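Local atomic coordinates of beta 1-3 glucanase (Clostridium beijerinckii NCIMB 8052, PDB entry 5H4E), a protein that probably hydrolyses beta-1,3-glucans through its glycoside hydrolase family 64 domain. Residues Phe40-Leu45 / Ser75-Lys80; Leu213-Phe216 / Ala221-His224; His240-Thr245 / Asn258-Asn263. All blocks are in the same frame, centred on the assembly; numbering follows the deposited sequence.

The three contacts are separate patches of one chain, nowhere touching; interactions 1 and 3 lie on opposite sides of its centre, with nearest atoms about 30 Å apart. Interactions 1 and 3 both involve beta-sheets, but different ones: strands 40-43 and 79-80 both pair with strand 26-33 in a larger antiparallel sheet, whereas 240-245 and 258-263 belong to the four-stranded sheet. Interaction 2 joins two parts of the loop between strand 206-207 and helix 227-236. Only interaction 3 is wholly buried, and it is purely apolar between side chains. The partly buried interactions 1 and 2 mix ring faces with polar links, a water in the first and a backbone hydrogen bond in the second.

Interaction 1 of 3, residues Phe40-Leu45 / Ser75-Lys80; sequences FVHVDL and SNYFCK
The rings of H42 and Y77 lie face to face in an offset stack, their centroids 3.7 Å apart and their planes only 5° from parallel. The closest approach, H42 CD2 to Y77 CE1 at 3.3 Å, falls on the overlapping faces. H42 reaches the tyrosine because its CG sits between the backbone N and the carbonyl carbon (chi1 58°). A CH-pi contact continues the stack: H42 CB stands over the same face, 3.8 Å from the Y77 ring centroid. S75 OG lies over the opposite face of the tyrosine, offset toward its rim, and Y77 OH is hydrogen-bonded to D56, fixing the far end of the ring. In the fold, strands 40-43 and 79-80 both pair antiparallel with strand 26-33, through V41 with G32, V43 with I30 and C79 with W28, so the contact bridges two neighbours of one strand rather than two paired strands. The polar link is a single water in the plane of the imidazole, 2.7 Å from H42 ND1. It can also donate to V43 O and to Y77 O (3.1 Å from the latter), though more acceptors lie in reach than it has protons, so not all of these bonds need hold at once. Apolar packing is limited to L45 CD2 against C79 SG at 3.6 Å; the leucine also rests on W28 of the shared strand.

Interaction 2 of 3, residues Leu213-Phe216 / Ala221-His224; sequences LGTF and ANAH
N222 packs over F216 and beside T215, and is the residue of its segment most involved in the contact. Its CB sits squarely above the F216 ring, 3.6 Å from the centroid and 8° off the ring normal, a CH-pi contact over the middle of the face. The same CB is 3.4 Å from T215 O, so the first carbon already meets both residues. With CG anti to the carbonyl carbon (chi1 -53°), the chain runs on across the phenyl group; CG lies 4.0 Å from F216 CZ, and the amide plane is tilted 38° from the ring. The amide end comes alongside the T215 side chain, which points the same way, next to the threonine OG1. The backbone N222 N also donates to T215 O at 3.0 Å. This bond closes the 215-222 part of the loop between strand 206-207 and helix 227-236. F216 is further enclosed by F197 and Y225, the latter edge-to-face, while Q280 NE2 is hydrogen-bonded to both F216 O and A223 O and so bridges the two segments. Chemically, a backbone hydrogen bond helps hold the two segments together, and an aliphatic carbon laid on an aromatic face lets a polar residue cover the buried phenylalanine.

Interaction 3 of 3, residues His240-Thr245 / Asn258-Asn263; sequences HELTFT and NDFVFN
L242 reaches across to F260 and F262 with one methyl, CD2, and this is the tighter part of the contact. L242 CD2 lies 3.7 Å from F260 CZ, the leucine and phenylalanine side chains crossing at about a right angle, and 4.2 Å from F262 CZ. Placing CG anti to the backbone N (chi1 171°) sends the leucine branch toward the two rings. Alongside, the edge of F244 meets F262: F262 CE2 lies in the plane of the F244 ring, 4.0 Å from F244 CE1, and these side chains also cross nearly perpendicularly. All four residues are buried. The looser, outward-facing part of strand 242-246 is polar: T243 and T245 are exposed, and their hydroxyls bond to S252 and T250 of strand 249-256. That strand lies between the two segments in the antiparallel four-stranded sheet, so strands 242-245 and 259-263 are next-nearest neighbours, 9.0 Å apart at closest approach and sharing no hydrogen bond; the twist of the sheet turns their directions 47° from parallel. W318 meets the ring of F244, Y234 packs edge-to-face with F260, and I299 of helix 294-309 touches F262, covering this apolar face of the sheet. The chemistry implies cohesion by apolar burial and van der Waals contact, with backbone hydrogen bonding left to strand 249-256 and, for 259-263, also to residues 270-273.

Interaction 1 of 3, residues Phe40-Leu45 / Ser75-Lys80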
ATOM      1  N   PHE A  40     -12.411  15.058   3.909  1.00 31.79           N
ATOM      2  CA  PHE A  40     -11.087  14.681   4.378  1.00 28.06           C
ATOM      3  C   PHE A  40     -10.855  15.299   5.741  1.00 26.38           C
ATOM      4  O   PHE A  40     -11.178  16.461   5.978  1.00 27.49           O
ATOM      5  CB  PHE A  40      -9.992  15.109   3.393  1.00 25.10           C
ATOM      6  CG  PHE A  40      -9.702  14.083   2.340  1.00 29.72           C
ATOM      7  CD1 PHE A  40      -8.772  13.076   2.571  1.00 26.57           C
ATOM      8  CD2 PHE A  40     -10.365  14.116   1.120  1.00 31.43           C
ATOM      9  CE1 PHE A  40      -8.508  12.125   1.600  1.00 32.26           C
ATOM     10  CE2 PHE A  40     -10.103  13.168   0.143  1.00 33.51           C
ATOM     11  CZ  PHE A  40      -9.175  12.171   0.385  1.00 32.58           C
ATOM     12  N   VAL A  41     -10.288  14.503   6.640  1.00 24.34           N
ATOM     13  CA  VAL A  41     -10.124  14.875   8.031  1.00 21.97           C
ATOM     14  C   VAL A  41      -8.748  14.494   8.543  1.00 23.20           C
ATOM     15  O   VAL A  41      -8.064  13.641   7.961  1.00 20.46           O
ATOM     16  CB  VAL A  41     -11.179  14.178   8.925  1.00 21.89           C
ATOM     17  CG1 VAL A  41     -12.578  14.590   8.517  1.00 23.51           C
ATOM     18  CG2 VAL A  41     -11.039  12.646   8.819  1.00 22.87           C
ATOM     19  N   HIS A  42      -8.343  15.127   9.629  1.00 18.81           N
ATOM     20  CA  HIS A  42      -7.231  14.625  10.421  1.00 18.01           C
ATOM     21  C   HIS A  42      -7.766  14.348  11.812  1.00 23.13           C
ATOM     22  O   HIS A  42      -8.700  15.013  12.275  1.00 21.74           O
ATOM     23  CB  HIS A  42      -6.077  15.621  10.471  1.00 21.08           C
ATOM     24  CG  HIS A  42      -6.462  16.956  11.022  1.00 23.39           C
ATOM     25  ND1 HIS A  42      -6.095  17.378  12.281  1.00 25.99           N
ATOM     26  CD2 HIS A  42      -7.176  17.970  10.476  1.00 27.99           C
ATOM     27  CE1 HIS A  42      -6.571  18.593  12.490  1.00 26.28           C
ATOM     28  NE2 HIS A  42      -7.231  18.974  11.412  1.00 26.50           N
ATOM     29  N   VAL A  43      -7.180  13.362  12.474  1.00 20.03           N
ATOM     30  CA  VAL A  43      -7.645  12.945  13.788  1.00 20.55           C
ATOM     31  C   VAL A  43      -6.902  13.715  14.865  1.00 20.78           C
ATOM     32  O   VAL A  43      -5.666  13.748  14.868  1.00 23.65           O
ATOM     33  CB  VAL A  43      -7.435  11.431  13.998  1.00 22.15           C
ATOM     34  CG1 VAL A  43      -8.082  10.978  15.292  1.00 18.55           C
ATOM     35  CG2 VAL A  43      -7.973  10.668  12.822  1.00 16.97           C
ATOM     36  N   ASP A  44      -7.628  14.331  15.793  1.00 18.80           N
ATOM     37  CA  ASP A  44      -6.936  15.065  16.840  1.00 21.59           C
ATOM     38  C   ASP A  44      -6.535  14.084  17.941  1.00 21.59           C
ATOM     39  O   ASP A  44      -6.670  12.858  17.772  1.00 21.90           O
ATOM     40  CB  ASP A  44      -7.783  16.253  17.369  1.00 21.87           C
ATOM     41  CG  ASP A  44      -9.037  15.832  18.170  1.00 24.28           C
ATOM     42  OD1 ASP A  44      -9.188  14.655  18.541  1.00 22.77           O
ATOM     43  OD2 ASP A  44      -9.881  16.722  18.445  1.00 23.08           O
ATOM     44  N   LEU A  45      -6.037  14.605  19.055  1.00 19.74           N
ATOM     45  CA  LEU A  45      -5.488  13.736  20.093  1.00 21.73           C
ATOM     46  C   LEU A  45      -6.568  12.977  20.874  1.00 22.55           C
ATOM     47  O   LEU A  45      -6.263  12.045  21.627  1.00 21.22           O
ATOM     48  CB  LEU A  45      -4.625  14.542  21.058  1.00 22.56           C
ATOM     49  CG  LEU A  45      -3.370  15.191  20.472  1.00 25.11           C
ATOM     50  CD1 LEU A  45      -2.615  15.961  21.548  1.00 33.66           C
ATOM     51  CD2 LEU A  45      -2.476  14.131  19.812  1.00 26.41           C
ATOM     52  N   SER A  75       0.335  22.367   6.240  1.00 26.91           N
ATOM     53  CA  SER A  75      -0.407  22.021   7.446  1.00 25.06           C
ATOM     54  C   SER A  75       0.495  21.321   8.451  1.00 29.00           C
ATOM     55  O   SER A  75       1.624  20.931   8.137  1.00 30.03           O
ATOM     56  CB  SER A  75      -1.581  21.117   7.112  1.00 28.68           C
ATOM     57  OG  SER A  75      -1.110  19.875   6.607  1.00 25.74           O
ATOM     58  N   ASN A  76       0.002  21.158   9.665  1.00 23.86           N
ATOM     59  CA  ASN A  76       0.791  20.488  10.677  1.00 25.28           C
ATOM     60  C   ASN A  76      -0.132  19.669  11.551  1.00 29.62           C
ATOM     61  O   ASN A  76      -0.565  20.106  12.623  1.00 30.00           O
ATOM     62  CB  ASN A  76       1.596  21.483  11.500  1.00 28.24           C
ATOM     63  CG  ASN A  76       2.605  20.801  12.403  1.00 35.92           C
ATOM     64  OD1 ASN A  76       2.761  19.576  12.369  1.00 30.17           O
ATOM     65  ND2 ASN A  76       3.296  21.588  13.221  1.00 34.51           N
ATOM     66  N   TYR A  77      -0.452  18.476  11.063  1.00 25.50           N
ATOM     67  CA  TYR A  77      -1.356  17.590  11.763  1.00 22.20           C
ATOM     68  C   TYR A  77      -0.595  16.598  12.632  1.00 22.80           C
ATOM     69  O   TYR A  77      -1.197  15.692  13.210  1.00 23.50           O
ATOM     70  CB  TYR A  77      -2.230  16.835  10.766  1.00 19.79           C
ATOM     71  CG  TYR A  77      -3.125  17.690   9.885  1.00 23.43           C
ATOM     72  CD1 TYR A  77      -3.649  18.902  10.327  1.00 24.97           C
ATOM     73  CD2 TYR A  77      -3.463  17.257   8.612  1.00 22.04           C
ATOM     74  CE1 TYR A  77      -4.484  19.667   9.504  1.00 23.58           C
ATOM     75  CE2 TYR A  77      -4.290  17.986   7.803  1.00 23.88           C
ATOM     76  CZ  TYR A  77      -4.798  19.192   8.242  1.00 27.62           C
ATOM     77  OH  TYR A  77      -5.626  19.895   7.394  1.00 28.38           O
ATOM     78  N   PHE A  78       0.723  16.779  12.726  1.00 22.72           N
ATOM     79  CA  PHE A  78       1.595  15.807  13.380  1.00 21.12           C
ATOM     80  C   PHE A  78       1.756  16.034  14.869  1.00 25.92           C
ATOM     81  O   PHE A  78       1.615  17.157  15.362  1.00 23.81           O
ATOM     82  CB  PHE A  78       2.970  15.807  12.699  1.00 22.10           C
ATOM     83  CG  PHE A  78       2.972  15.065  11.402  1.00 21.82           C
ATOM     84  CD1 PHE A  78       3.349  13.727  11.357  1.00 20.03           C
ATOM     85  CD2 PHE A  78       2.522  15.670  10.243  1.00 18.87           C
ATOM     86  CE1 PHE A  78       3.318  13.023  10.158  1.00 21.82           C
ATOM     87  CE2 PHE A  78       2.495  14.971   9.049  1.00 21.46           C
ATOM     88  CZ  PHE A  78       2.890  13.644   9.012  1.00 20.03           C
ATOM     89  N   CYS A  79       2.054  14.942  15.569  1.00 22.18           N
ATOM     90  CA  CYS A  79       2.247  14.934  17.017  1.00 22.18           C
ATOM     91  C   CYS A  79       3.480  14.104  17.375  1.00 23.55           C
ATOM     92  O   CYS A  79       3.666  13.018  16.831  1.00 20.21           O
ATOM     93  CB  CYS A  79       0.996  14.375  17.711  1.00 22.46           C
ATOM     94  SG  CYS A  79       1.105  14.208  19.521  1.00 25.46           S
ATOM     95  N   LYS A  80       4.331  14.607  18.266  1.00 22.04           N
ATOM     96  CA  LYS A  80       5.487  13.830  18.729  1.00 20.60           C
ATOM     97  C   LYS A  80       5.022  12.673  19.604  1.00 21.53           C
ATOM     98  O   LYS A  80       4.105  12.841  20.406  1.00 22.61           O
ATOM     99  CB  LYS A  80       6.465  14.702  19.528  1.00 22.07           C
ATOM    100  CG  LYS A  80       7.254  15.721  18.713  1.00 25.41           C
ATOM    101  CD  LYS A  80       8.168  16.573  19.605  1.00 27.96           C
ATOM    102  CE  LYS A  80       9.006  17.515  18.744  1.00 37.58           C
ATOM    103  NZ  LYS A  80      10.178  18.136  19.444  1.00 45.99           N
TER
HETATM  104  O   HOH W   1      -4.177  16.372  13.961  1.00 26.75           O

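Interaction 2 of 3, residues Leu213-Phe216 / Ala221-His224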
ATOM      1  N   LEU A 213      11.119   7.242  -7.724  1.00 19.24           N
ATOM      2  CA  LEU A 213      12.274   7.214  -8.629  1.00 18.22           C
ATOM      3  C   LEU A 213      12.552   5.802  -9.161  1.00 19.73           C
ATOM      4  O   LEU A 213      13.649   5.505  -9.639  1.00 17.15           O
ATOM      5  CB  LEU A 213      13.522   7.756  -7.924  1.00 21.64           C
ATOM      6  CG  LEU A 213      13.430   9.170  -7.338  1.00 21.81           C
ATOM      7  CD1 LEU A 213      14.751   9.565  -6.663  1.00 19.10           C
ATOM      8  CD2 LEU A 213      13.044  10.197  -8.408  1.00 23.00           C
ATOM      9  N   GLY A 214      11.545   4.942  -9.074  1.00 18.90           N
ATOM     10  CA  GLY A 214      11.636   3.591  -9.603  1.00 16.37           C
ATOM     11  C   GLY A 214      11.878   3.554 -11.106  1.00 21.34           C
ATOM     12  O   GLY A 214      11.474   4.461 -11.840  1.00 19.57           O
ATOM     13  N   THR A 215      12.507   2.472 -11.561  1.00 21.84           N
ATOM     14  CA  THR A 215      12.978   2.364 -12.933  1.00 20.90           C
ATOM     15  C   THR A 215      12.021   1.644 -13.879  1.00 22.43           C
ATOM     16  O   THR A 215      12.382   1.346 -15.026  1.00 21.48           O
ATOM     17  CB  THR A 215      14.320   1.643 -12.968  1.00 21.62           C
ATOM     18  OG1 THR A 215      14.194   0.373 -12.311  1.00 21.97           O
ATOM     19  CG2 THR A 215      15.379   2.483 -12.250  1.00 21.81           C
ATOM     20  N   PHE A 216      10.807   1.370 -13.417  1.00 18.77           N
ATOM     21  CA  PHE A 216       9.877   0.584 -14.219  1.00 22.43           C
ATOM     22  C   PHE A 216       8.717   1.422 -14.740  1.00 19.97           C
ATOM     23  O   PHE A 216       7.760   0.893 -15.317  1.00 19.81           O
ATOM     24  CB  PHE A 216       9.351  -0.608 -13.414  1.00 20.89           C
ATOM     25  CG  PHE A 216      10.377  -1.696 -13.172  1.00 19.92           C
ATOM     26  CD1 PHE A 216      11.466  -1.477 -12.341  1.00 18.05           C
ATOM     27  CD2 PHE A 216      10.232  -2.944 -13.762  1.00 22.37           C
ATOM     28  CE1 PHE A 216      12.397  -2.471 -12.102  1.00 20.20           C
ATOM     29  CE2 PHE A 216      11.165  -3.956 -13.537  1.00 22.03           C
ATOM     30  CZ  PHE A 216      12.248  -3.727 -12.702  1.00 17.40           C
ATOM     31  N   ALA A 221      14.395   2.726 -17.816  1.00 21.10           N
ATOM     32  CA  ALA A 221      15.068   1.603 -18.470  1.00 22.05           C
ATOM     33  C   ALA A 221      14.238   0.322 -18.541  1.00 23.83           C
ATOM     34  O   ALA A 221      14.299  -0.409 -19.529  1.00 23.57           O
ATOM     35  CB  ALA A 221      16.389   1.317 -17.760  1.00 25.24           C
ATOM     36  N   ASN A 222      13.461   0.046 -17.499  1.00 21.38           N
ATOM     37  CA  ASN A 222      12.715  -1.212 -17.419  1.00 21.10           C
ATOM     38  C   ASN A 222      11.233  -1.075 -17.751  1.00 22.02           C
ATOM     39  O   ASN A 222      10.397  -1.862 -17.280  1.00 20.32           O
ATOM     40  CB  ASN A 222      12.876  -1.819 -16.026  1.00 22.05           C
ATOM     41  CG  ASN A 222      14.330  -1.956 -15.618  1.00 23.24           C
ATOM     42  OD1 ASN A 222      14.753  -1.419 -14.592  1.00 23.06           O
ATOM     43  ND2 ASN A 222      15.107  -2.679 -16.418  1.00 19.36           N
ATOM     44  N   ALA A 223      10.920  -0.082 -18.578  1.00 22.13           N
ATOM     45  CA  ALA A 223       9.549   0.274 -18.924  1.00 21.61           C
ATOM     46  C   ALA A 223       8.785  -0.866 -19.570  1.00 19.26           C
ATOM     47  O   ALA A 223       7.547  -0.892 -19.536  1.00 21.30           O
ATOM     48  CB  ALA A 223       9.546   1.481 -19.858  1.00 23.08           C
ATOM     49  N   HIS A 224       9.518  -1.796 -20.177  1.00 21.56           N
ATOM     50  CA  HIS A 224       8.892  -2.871 -20.936  1.00 21.60           C
ATOM     51  C   HIS A 224       9.168  -4.251 -20.341  1.00 24.43           C
ATOM     52  O   HIS A 224       9.049  -5.259 -21.026  1.00 24.38           O
ATOM     53  CB  HIS A 224       9.365  -2.802 -22.388  1.00 27.02           C
ATOM     54  CG  HIS A 224       9.039  -1.500 -23.044  1.00 25.32           C
ATOM     55  ND1 HIS A 224       7.767  -1.184 -23.466  1.00 28.22           N
ATOM     56  CD2 HIS A 224       9.804  -0.412 -23.298  1.00 26.47           C
ATOM     57  CE1 HIS A 224       7.764   0.037 -23.968  1.00 28.12           C
ATOM     58  NE2 HIS A 224       8.991   0.524 -23.886  1.00 29.41           N
TER

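Interaction 3 of 3, residues His240-Thr245 / Asn258-Asn263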
ATOM      1  N   HIS A 240      -6.722 -20.924 -25.655  1.00 23.32           N
ATOM      2  CA  HIS A 240      -6.891 -21.754 -24.470  1.00 26.49           C
ATOM      3  C   HIS A 240      -7.754 -21.020 -23.451  1.00 25.06           C
ATOM      4  O   HIS A 240      -7.864 -19.801 -23.502  1.00 26.97           O
ATOM      5  CB  HIS A 240      -5.539 -22.131 -23.855  1.00 20.65           C
ATOM      6  CG  HIS A 240      -4.636 -22.871 -24.793  1.00 25.06           C
ATOM      7  ND1 HIS A 240      -3.867 -22.234 -25.742  1.00 26.20           N
ATOM      8  CD2 HIS A 240      -4.401 -24.197 -24.949  1.00 29.11           C
ATOM      9  CE1 HIS A 240      -3.190 -23.131 -26.437  1.00 27.45           C
ATOM     10  NE2 HIS A 240      -3.493 -24.330 -25.974  1.00 30.95           N
ATOM     11  N   GLU A 241      -8.367 -21.769 -22.538  1.00 23.93           N
ATOM     12  CA  GLU A 241      -9.186 -21.178 -21.481  1.00 26.00           C
ATOM     13  C   GLU A 241      -8.376 -20.944 -20.220  1.00 27.53           C
ATOM     14  O   GLU A 241      -7.576 -21.793 -19.811  1.00 24.84           O
ATOM     15  CB  GLU A 241     -10.389 -22.065 -21.137  1.00 25.89           C
ATOM     16  CG  GLU A 241     -11.531 -22.015 -22.141  1.00 30.90           C
ATOM     17  CD  GLU A 241     -12.265 -20.682 -22.143  1.00 30.98           C
ATOM     18  OE1 GLU A 241     -12.792 -20.273 -21.079  1.00 30.13           O
ATOM     19  OE2 GLU A 241     -12.332 -20.057 -23.221  1.00 29.62           O
ATOM     20  N   LEU A 242      -8.588 -19.782 -19.618  1.00 22.78           N
ATOM     21  CA  LEU A 242      -8.070 -19.480 -18.291  1.00 21.50           C
ATOM     22  C   LEU A 242      -9.205 -19.678 -17.309  1.00 23.73           C
ATOM     23  O   LEU A 242     -10.161 -18.906 -17.294  1.00 25.38           O
ATOM     24  CB  LEU A 242      -7.537 -18.044 -18.230  1.00 23.10           C
ATOM     25  CG  LEU A 242      -7.144 -17.453 -16.876  1.00 24.80           C
ATOM     26  CD1 LEU A 242      -6.222 -18.382 -16.153  1.00 29.78           C
ATOM     27  CD2 LEU A 242      -6.447 -16.121 -17.106  1.00 22.24           C
ATOM     28  N   THR A 243      -9.115 -20.718 -16.497  1.00 23.27           N
ATOM     29  CA  THR A 243     -10.189 -21.034 -15.571  1.00 25.29           C
ATOM     30  C   THR A 243      -9.694 -21.043 -14.145  1.00 28.67           C
ATOM     31  O   THR A 243      -8.717 -21.727 -13.827  1.00 27.16           O
ATOM     32  CB  THR A 243     -10.816 -22.388 -15.892  1.00 25.92           C
ATOM     33  OG1 THR A 243     -11.253 -22.384 -17.258  1.00 26.46           O
ATOM     34  CG2 THR A 243     -11.998 -22.662 -14.974  1.00 28.08           C
ATOM     35  N   PHE A 244     -10.363 -20.277 -13.288  1.00 29.34           N
ATOM     36  CA  PHE A 244      -9.974 -20.221 -11.893  1.00 28.48           C
ATOM     37  C   PHE A 244     -11.185 -20.093 -10.976  1.00 32.33           C
ATOM     38  O   PHE A 244     -12.271 -19.673 -11.390  1.00 30.15           O
ATOM     39  CB  PHE A 244      -8.986 -19.071 -11.656  1.00 29.09           C
ATOM     40  CG  PHE A 244      -9.610 -17.699 -11.683  1.00 27.36           C
ATOM     41  CD1 PHE A 244      -9.718 -16.993 -12.874  1.00 27.12           C
ATOM     42  CD2 PHE A 244     -10.053 -17.100 -10.509  1.00 28.30           C
ATOM     43  CE1 PHE A 244     -10.278 -15.719 -12.892  1.00 28.76           C
ATOM     44  CE2 PHE A 244     -10.613 -15.829 -10.523  1.00 27.44           C
ATOM     45  CZ  PHE A 244     -10.730 -15.144 -11.715  1.00 26.86           C
ATOM     46  N   THR A 245     -10.981 -20.476  -9.724  1.00 28.82           N
ATOM     47  CA  THR A 245     -12.019 -20.395  -8.722  1.00 30.28           C
ATOM     48  C   THR A 245     -11.512 -19.615  -7.521  1.00 35.17           C
ATOM     49  O   THR A 245     -10.400 -19.848  -7.054  1.00 32.46           O
ATOM     50  CB  THR A 245     -12.471 -21.791  -8.278  1.00 32.25           C
ATOM     51  OG1 THR A 245     -12.882 -22.541  -9.427  1.00 35.72           O
ATOM     52  CG2 THR A 245     -13.631 -21.698  -7.297  1.00 35.50           C
ATOM     53  N   ASN A 258      -8.398  -7.948 -28.464  1.00 34.68           N
ATOM     54  CA  ASN A 258      -7.488  -7.400 -27.460  1.00 31.08           C
ATOM     55  C   ASN A 258      -8.087  -7.444 -26.060  1.00 30.56           C
ATOM     56  O   ASN A 258      -7.457  -7.009 -25.092  1.00 31.41           O
ATOM     57  CB  ASN A 258      -7.108  -5.957 -27.811  1.00 37.26           C
ATOM     58  CG  ASN A 258      -5.610  -5.768 -27.956  1.00 42.69           C
ATOM     59  OD1 ASN A 258      -4.882  -6.700 -28.319  1.00 44.49           O
ATOM     60  ND2 ASN A 258      -5.136  -4.565 -27.656  1.00 45.75           N
ATOM     61  N   ASP A 259      -9.311  -7.951 -25.966  1.00 28.39           N
ATOM     62  CA  ASP A 259     -10.013  -8.078 -24.698  1.00 26.00           C
ATOM     63  C   ASP A 259      -9.829  -9.449 -24.075  1.00 28.99           C
ATOM     64  O   ASP A 259      -9.712 -10.444 -24.791  1.00 27.31           O
ATOM     65  CB  ASP A 259     -11.514  -7.835 -24.873  1.00 29.06           C
ATOM     66  CG  ASP A 259     -11.828  -6.447 -25.373  1.00 30.81           C
ATOM     67  OD1 ASP A 259     -11.051  -5.514 -25.078  1.00 30.97           O
ATOM     68  OD2 ASP A 259     -12.862  -6.297 -26.050  1.00 33.15           O
ATOM     69  N   PHE A 260      -9.844  -9.489 -22.746  1.00 26.25           N
ATOM     70  CA  PHE A 260      -9.862 -10.739 -22.002  1.00 23.37           C
ATOM     71  C   PHE A 260     -11.277 -10.898 -21.487  1.00 24.52           C
ATOM     72  O   PHE A 260     -11.693 -10.161 -20.595  1.00 25.87           O
ATOM     73  CB  PHE A 260      -8.866 -10.734 -20.829  1.00 23.52           C
ATOM     74  CG  PHE A 260      -8.130 -12.043 -20.640  1.00 24.55           C
ATOM     75  CD1 PHE A 260      -6.744 -12.084 -20.615  1.00 23.80           C
ATOM     76  CD2 PHE A 260      -8.832 -13.238 -20.586  1.00 24.36           C
ATOM     77  CE1 PHE A 260      -6.079 -13.290 -20.439  1.00 26.23           C
ATOM     78  CE2 PHE A 260      -8.176 -14.451 -20.437  1.00 25.31           C
ATOM     79  CZ  PHE A 260      -6.801 -14.481 -20.367  1.00 21.70           C
ATOM     80  N   VAL A 261     -12.020 -11.843 -22.056  1.00 23.99           N
ATOM     81  CA  VAL A 261     -13.445 -12.000 -21.759  1.00 23.55           C
ATOM     82  C   VAL A 261     -13.762 -13.232 -20.910  1.00 25.31           C
ATOM     83  O   VAL A 261     -13.369 -14.354 -21.241  1.00 24.80           O
ATOM     84  CB  VAL A 261     -14.264 -12.082 -23.070  1.00 24.34           C
ATOM     85  CG1 VAL A 261     -15.711 -11.704 -22.814  1.00 24.96           C
ATOM     86  CG2 VAL A 261     -13.635 -11.186 -24.134  1.00 26.80           C
ATOM     87  N   PHE A 262     -14.491 -13.016 -19.822  1.00 19.21           N
ATOM     88  CA  PHE A 262     -14.795 -14.079 -18.878  1.00 23.19           C
ATOM     89  C   PHE A 262     -16.288 -14.336 -18.731  1.00 24.79           C
ATOM     90  O   PHE A 262     -17.130 -13.473 -18.999  1.00 25.47           O
ATOM     91  CB  PHE A 262     -14.220 -13.760 -17.485  1.00 25.41           C
ATOM     92  CG  PHE A 262     -12.710 -13.752 -17.421  1.00 21.94           C
ATOM     93  CD1 PHE A 262     -11.986 -12.696 -17.954  1.00 25.65           C
ATOM     94  CD2 PHE A 262     -12.022 -14.790 -16.798  1.00 24.51           C
ATOM     95  CE1 PHE A 262     -10.611 -12.675 -17.881  1.00 21.93           C
ATOM     96  CE2 PHE A 262     -10.639 -14.780 -16.729  1.00 24.79           C
ATOM     97  CZ  PHE A 262      -9.931 -13.727 -17.274  1.00 21.18           C
ATOM     98  N   ASN A 263     -16.602 -15.542 -18.285  1.00 23.21           N
ATOM     99  CA  ASN A 263     -17.936 -15.861 -17.817  1.00 28.46           C
ATOM    100  C   ASN A 263     -17.869 -16.180 -16.335  1.00 28.20           C
ATOM    101  O   ASN A 263     -16.781 -16.230 -15.761  1.00 29.51           O
ATOM    102  CB  ASN A 263     -18.531 -17.027 -18.607  1.00 26.24           C
ATOM    103  CG  ASN A 263     -17.854 -18.358 -18.310  1.00 30.11           C
ATOM    104  OD1 ASN A 263     -16.775 -18.415 -17.711  1.00 30.01           O
ATOM    105  ND2 ASN A 263     -18.481 -19.443 -18.761  1.00 26.95           N
TER